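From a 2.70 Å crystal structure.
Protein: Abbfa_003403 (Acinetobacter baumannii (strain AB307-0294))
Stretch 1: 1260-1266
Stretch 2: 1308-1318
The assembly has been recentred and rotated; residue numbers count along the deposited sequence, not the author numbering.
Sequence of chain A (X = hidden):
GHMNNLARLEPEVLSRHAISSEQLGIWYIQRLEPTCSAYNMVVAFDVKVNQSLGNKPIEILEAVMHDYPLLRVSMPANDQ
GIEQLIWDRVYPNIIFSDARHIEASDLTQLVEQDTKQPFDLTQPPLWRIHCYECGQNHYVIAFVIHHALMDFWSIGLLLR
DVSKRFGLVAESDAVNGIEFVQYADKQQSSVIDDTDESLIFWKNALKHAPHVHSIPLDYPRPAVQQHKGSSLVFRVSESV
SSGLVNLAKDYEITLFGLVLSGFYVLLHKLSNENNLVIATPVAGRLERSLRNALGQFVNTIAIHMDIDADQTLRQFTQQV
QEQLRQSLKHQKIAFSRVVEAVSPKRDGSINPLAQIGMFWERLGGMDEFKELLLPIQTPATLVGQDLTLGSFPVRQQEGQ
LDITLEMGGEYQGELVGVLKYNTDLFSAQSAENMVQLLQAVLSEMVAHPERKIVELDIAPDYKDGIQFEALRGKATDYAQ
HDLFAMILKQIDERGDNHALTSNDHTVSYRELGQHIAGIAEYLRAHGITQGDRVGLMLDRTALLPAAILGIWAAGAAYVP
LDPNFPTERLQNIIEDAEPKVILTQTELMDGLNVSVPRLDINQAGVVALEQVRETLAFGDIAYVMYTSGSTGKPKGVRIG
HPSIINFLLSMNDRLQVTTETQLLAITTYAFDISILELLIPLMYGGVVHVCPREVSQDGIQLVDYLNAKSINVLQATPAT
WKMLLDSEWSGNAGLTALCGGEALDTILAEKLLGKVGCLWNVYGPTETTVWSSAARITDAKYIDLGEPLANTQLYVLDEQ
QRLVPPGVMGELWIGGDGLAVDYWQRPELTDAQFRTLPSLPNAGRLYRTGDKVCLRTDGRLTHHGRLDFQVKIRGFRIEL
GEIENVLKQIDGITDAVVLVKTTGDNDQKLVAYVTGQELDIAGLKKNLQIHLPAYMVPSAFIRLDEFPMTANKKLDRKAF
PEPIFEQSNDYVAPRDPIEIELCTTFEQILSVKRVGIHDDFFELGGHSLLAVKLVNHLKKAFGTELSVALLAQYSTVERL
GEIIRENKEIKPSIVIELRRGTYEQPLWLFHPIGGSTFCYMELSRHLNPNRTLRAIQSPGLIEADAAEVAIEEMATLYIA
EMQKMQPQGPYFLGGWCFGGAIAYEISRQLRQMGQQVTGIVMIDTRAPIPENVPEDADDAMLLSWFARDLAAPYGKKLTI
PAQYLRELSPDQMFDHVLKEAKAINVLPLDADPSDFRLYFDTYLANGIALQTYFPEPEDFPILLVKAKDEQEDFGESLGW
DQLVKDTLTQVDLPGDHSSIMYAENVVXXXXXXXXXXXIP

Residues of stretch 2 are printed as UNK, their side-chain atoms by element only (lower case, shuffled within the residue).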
# COMPACT_ATOMS: atom_id res chain seq x y z
N PHE A 1260 38.97 45.83 -15.18
CA PHE A 1260 38.88 44.86 -14.11
C PHE A 1260 39.63 43.62 -14.57
O PHE A 1260 39.72 43.38 -15.78
CB PHE A 1260 37.43 44.52 -13.79
CG PHE A 1260 36.67 45.64 -13.16
CD1 PHE A 1260 36.76 45.88 -11.80
CD2 PHE A 1260 35.85 46.45 -13.92
CE1 PHE A 1260 36.06 46.91 -11.21
CE2 PHE A 1260 35.14 47.49 -13.34
CZ PHE A 1260 35.24 47.72 -11.98
N PRO A 1261 40.17 42.83 -13.64
CA PRO A 1261 40.77 41.56 -14.07
C PRO A 1261 39.67 40.60 -14.54
O PRO A 1261 38.83 40.17 -13.75
CB PRO A 1261 41.48 41.06 -12.81
CG PRO A 1261 40.70 41.66 -11.69
CD PRO A 1261 40.15 42.97 -12.17
N ILE A 1262 39.67 40.28 -15.83
CA ILE A 1262 38.57 39.55 -16.45
C ILE A 1262 39.03 38.29 -17.17
O ILE A 1262 40.02 38.31 -17.90
CB ILE A 1262 37.81 40.44 -17.46
CG1 ILE A 1262 37.08 41.57 -16.74
CG2 ILE A 1262 36.82 39.62 -18.27
CD1 ILE A 1262 36.47 42.54 -17.69
N LEU A 1263 38.30 37.20 -16.97
CA LEU A 1263 38.44 36.02 -17.80
C LEU A 1263 37.23 35.92 -18.71
O LEU A 1263 36.10 35.73 -18.22
CB LEU A 1263 38.59 34.75 -16.95
CG LEU A 1263 38.52 33.41 -17.68
CD1 LEU A 1263 39.69 33.29 -18.63
CD2 LEU A 1263 38.51 32.25 -16.70
N LEU A 1264 37.44 36.06 -20.02
CA LEU A 1264 36.34 35.92 -20.97
C LEU A 1264 36.43 34.60 -21.73
O LEU A 1264 37.37 34.38 -22.51
CB LEU A 1264 36.33 37.09 -21.95
CG LEU A 1264 35.33 36.96 -23.11
CD1 LEU A 1264 33.92 36.93 -22.62
CD2 LEU A 1264 35.53 38.09 -24.10
N VAL A 1265 35.47 33.72 -21.50
CA VAL A 1265 35.42 32.43 -22.17
C VAL A 1265 34.50 32.54 -23.38
O VAL A 1265 33.29 32.76 -23.24
CB VAL A 1265 34.92 31.30 -21.22
CG1 VAL A 1265 34.81 29.98 -21.95
CG2 VAL A 1265 35.85 31.15 -20.01
N LYS A 1266 35.06 32.42 -24.58
CA LYS A 1266 34.26 32.59 -25.78
C LYS A 1266 33.85 31.26 -26.39
O LYS A 1266 34.67 30.35 -26.57
CB LYS A 1266 35.01 33.43 -26.81
CG LYS A 1266 34.29 33.52 -28.14
CD LYS A 1266 34.90 34.59 -29.02
CE LYS A 1266 34.29 34.54 -30.41
NZ LYS A 1266 35.21 35.18 -31.41
N UNK A 1308 35.30 21.78 -19.77
CA UNK A 1308 36.49 22.53 -20.15
C UNK A 1308 36.39 23.97 -19.64
O UNK A 1308 37.40 24.61 -19.35
c UNK A 1308 36.68 22.50 -21.66
N UNK A 1309 35.17 24.45 -19.48
CA UNK A 1309 34.96 25.79 -18.91
C UNK A 1309 35.35 25.82 -17.44
O UNK A 1309 36.08 26.71 -17.00
c UNK A 1309 33.51 26.24 -19.06
c UNK A 1309 33.15 26.32 -20.53
c UNK A 1309 33.29 27.55 -18.36
N UNK A 1310 34.86 24.85 -16.67
CA UNK A 1310 35.19 24.73 -15.26
C UNK A 1310 36.69 24.64 -15.06
O UNK A 1310 37.25 25.34 -14.21
c UNK A 1310 34.52 23.50 -14.63
N UNK A 1311 37.33 23.79 -15.86
CA UNK A 1311 38.78 23.62 -15.76
C UNK A 1311 39.49 24.94 -16.02
O UNK A 1311 40.46 25.25 -15.35
n UNK A 1311 41.19 20.37 -15.71
o UNK A 1311 39.63 20.52 -14.11
c UNK A 1311 39.26 22.56 -16.74
c UNK A 1311 39.97 20.64 -15.28
c UNK A 1311 38.98 21.13 -16.31
N UNK A 1312 38.99 25.72 -16.98
CA UNK A 1312 39.61 26.99 -17.31
C UNK A 1312 39.51 27.95 -16.15
O UNK A 1312 40.48 28.62 -15.80
c UNK A 1312 39.51 29.00 -18.76
o UNK A 1312 39.27 26.81 -19.69
c UNK A 1312 38.97 27.62 -18.54
N UNK A 1313 38.34 27.99 -15.52
CA UNK A 1313 38.11 28.83 -14.35
C UNK A 1313 39.02 28.41 -13.22
O UNK A 1313 39.66 29.26 -12.59
c UNK A 1313 35.72 29.40 -14.90
c UNK A 1313 36.49 29.46 -12.51
c UNK A 1313 36.65 28.78 -13.87
c UNK A 1313 34.26 29.32 -14.52
N UNK A 1314 39.11 27.11 -12.96
CA UNK A 1314 39.92 26.61 -11.85
C UNK A 1314 41.43 26.82 -12.08
O UNK A 1314 42.17 27.10 -11.13
o UNK A 1314 37.73 23.84 -10.87
c UNK A 1314 38.34 24.93 -10.75
o UNK A 1314 37.95 25.85 -9.98
c UNK A 1314 39.62 25.14 -11.59
N UNK A 1315 41.88 26.70 -13.32
CA UNK A 1315 43.29 26.92 -13.63
C UNK A 1315 43.67 28.41 -13.62
O UNK A 1315 44.80 28.77 -13.29
c UNK A 1315 43.66 24.19 -16.41
c UNK A 1315 43.64 26.29 -14.98
c UNK A 1315 43.43 24.78 -15.02
n UNK A 1315 43.75 22.87 -16.49
o UNK A 1315 43.76 24.92 -17.40
N UNK A 1316 42.72 29.26 -13.98
CA UNK A 1316 42.95 30.71 -14.02
C UNK A 1316 42.90 31.33 -12.61
O UNK A 1316 43.63 32.28 -12.32
c UNK A 1316 41.93 31.36 -14.95
s UNK A 1316 43.68 33.33 -16.02
c UNK A 1316 43.86 32.01 -17.25
c UNK A 1316 42.12 32.85 -15.22
N UNK A 1317 42.05 30.77 -11.75
CA UNK A 1317 41.89 31.23 -10.37
C UNK A 1317 42.05 30.09 -9.37
O UNK A 1317 41.07 29.66 -8.76
c UNK A 1317 39.25 34.07 -13.02
c UNK A 1317 39.82 35.30 -12.70
c UNK A 1317 39.47 32.98 -12.20
o UNK A 1317 39.59 36.39 -13.51
c UNK A 1317 40.83 34.33 -10.76
c UNK A 1317 40.26 33.09 -11.06
c UNK A 1317 40.51 31.89 -10.17
c UNK A 1317 40.61 35.43 -11.57
N UNK A 1318 43.28 29.61 -9.18
CA UNK A 1318 43.54 28.48 -8.28
C UNK A 1318 43.13 28.77 -6.84
O UNK A 1318 43.08 29.92 -6.43
c UNK A 1318 44.53 30.18 -9.72
c UNK A 1318 45.51 29.07 -9.53
c UNK A 1318 45.06 28.29 -8.35

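Position 1308 carries a single side-chain carbon, which touches nothing on stretch 1; one carbon and nothing beyond it is alanine, Ala1308. At 1309 three carbons are present, the first carrying the other two. Its CA-to-CB bond points sideways to the strand, and the fork, without a heteroatom, meets the side chain of Val1265. The shape fits valine, and Val1309 CG2 lies 4.3 Å from Val1265 CG1. Position 1310 again has one carbon, out of reach of the strand, and is Ala1310.

At 1311 a chain of three carbons ends in one oxygen and one nitrogen. It is exposed, makes no contact with stretch 1 and touches a crystal neighbour; an amide whose carbon is the third of the chain identifies Gln1311. Position 1312 has a first carbon carrying one oxygen and one carbon; its CA-to-CB bond points toward the strand, and the outer carbon packs against Leu1263 and Val1265. An oxygen and a carbon on the same branch point indicate threonine. The two arms of Thr1312 serve different partners: OG1 donates a hydrogen bond to Ala1308 O at 2.9 Å, one turn back in the helix, while CG2 packs 4.0 Å from Leu1263 CD2 and 4.4 Å from Val1265 CG2. With its hydroxyl satisfied by the backbone, the residue can offer a methyl group to an apolar surface.

Four carbons at 1313 fork at the first, one arm being two carbons long; the CA-to-CB bond points sideways, and the group reaches Leu1263. This is isoleucine; Ile1313 CG1 is 4.4 Å from Leu1263 CD2, and the backbone comes slightly nearer, with Ile1313 CA 4.2 Å from the same methyl. Position 1314 has two carbons, the second bearing two oxygens, and is remote from the strand. The short carboxylate is Asp1314, whose oxygens are hydrogen-bonded elsewhere in the structure. At 1315 three carbons lead to an oxygen and a nitrogen in an exposed side chain beyond reach of stretch 1, hence Gln1315.

Position 1316 is unbranched: two carbons, a sulfur and a last carbon. Its CB lies on the strand side and sits 3.9 Å from Leu1263 CD2. The sulfur within the chain makes it Met1316. At 1317 one carbon leads to a six-carbon ring bearing an oxygen; the ring packs against Leu1263, and the oxygen comes up to Pro1261, Ile1262 and Leu1263. This is tyrosine, the first residue to leave helical geometry. Tyr1317 OH lies 3.8 Å from Leu1263 N and 3.9 Å from Pro1261 O, too far for hydrogen bonding, while Tyr1317 CE2 packs 4.0 Å from Leu1263 CB. Three carbons at 1318 close onto the backbone nitrogen, giving Pro1318, which makes no contact.

The helix runs nearly antiparallel to the strand, at 162°. Leu1263 is the centre of the contact, touching Thr1312, Ile1313, Met1316 and Tyr1317, while Val1265 extends the packing toward Val1309. No hydrogen bond crosses the interface; apolar packing along one side of the helix dominates the 304 Å² buried between the stretches.

Stretch 2, residues 1308-1318: AVAQTIDQMYP
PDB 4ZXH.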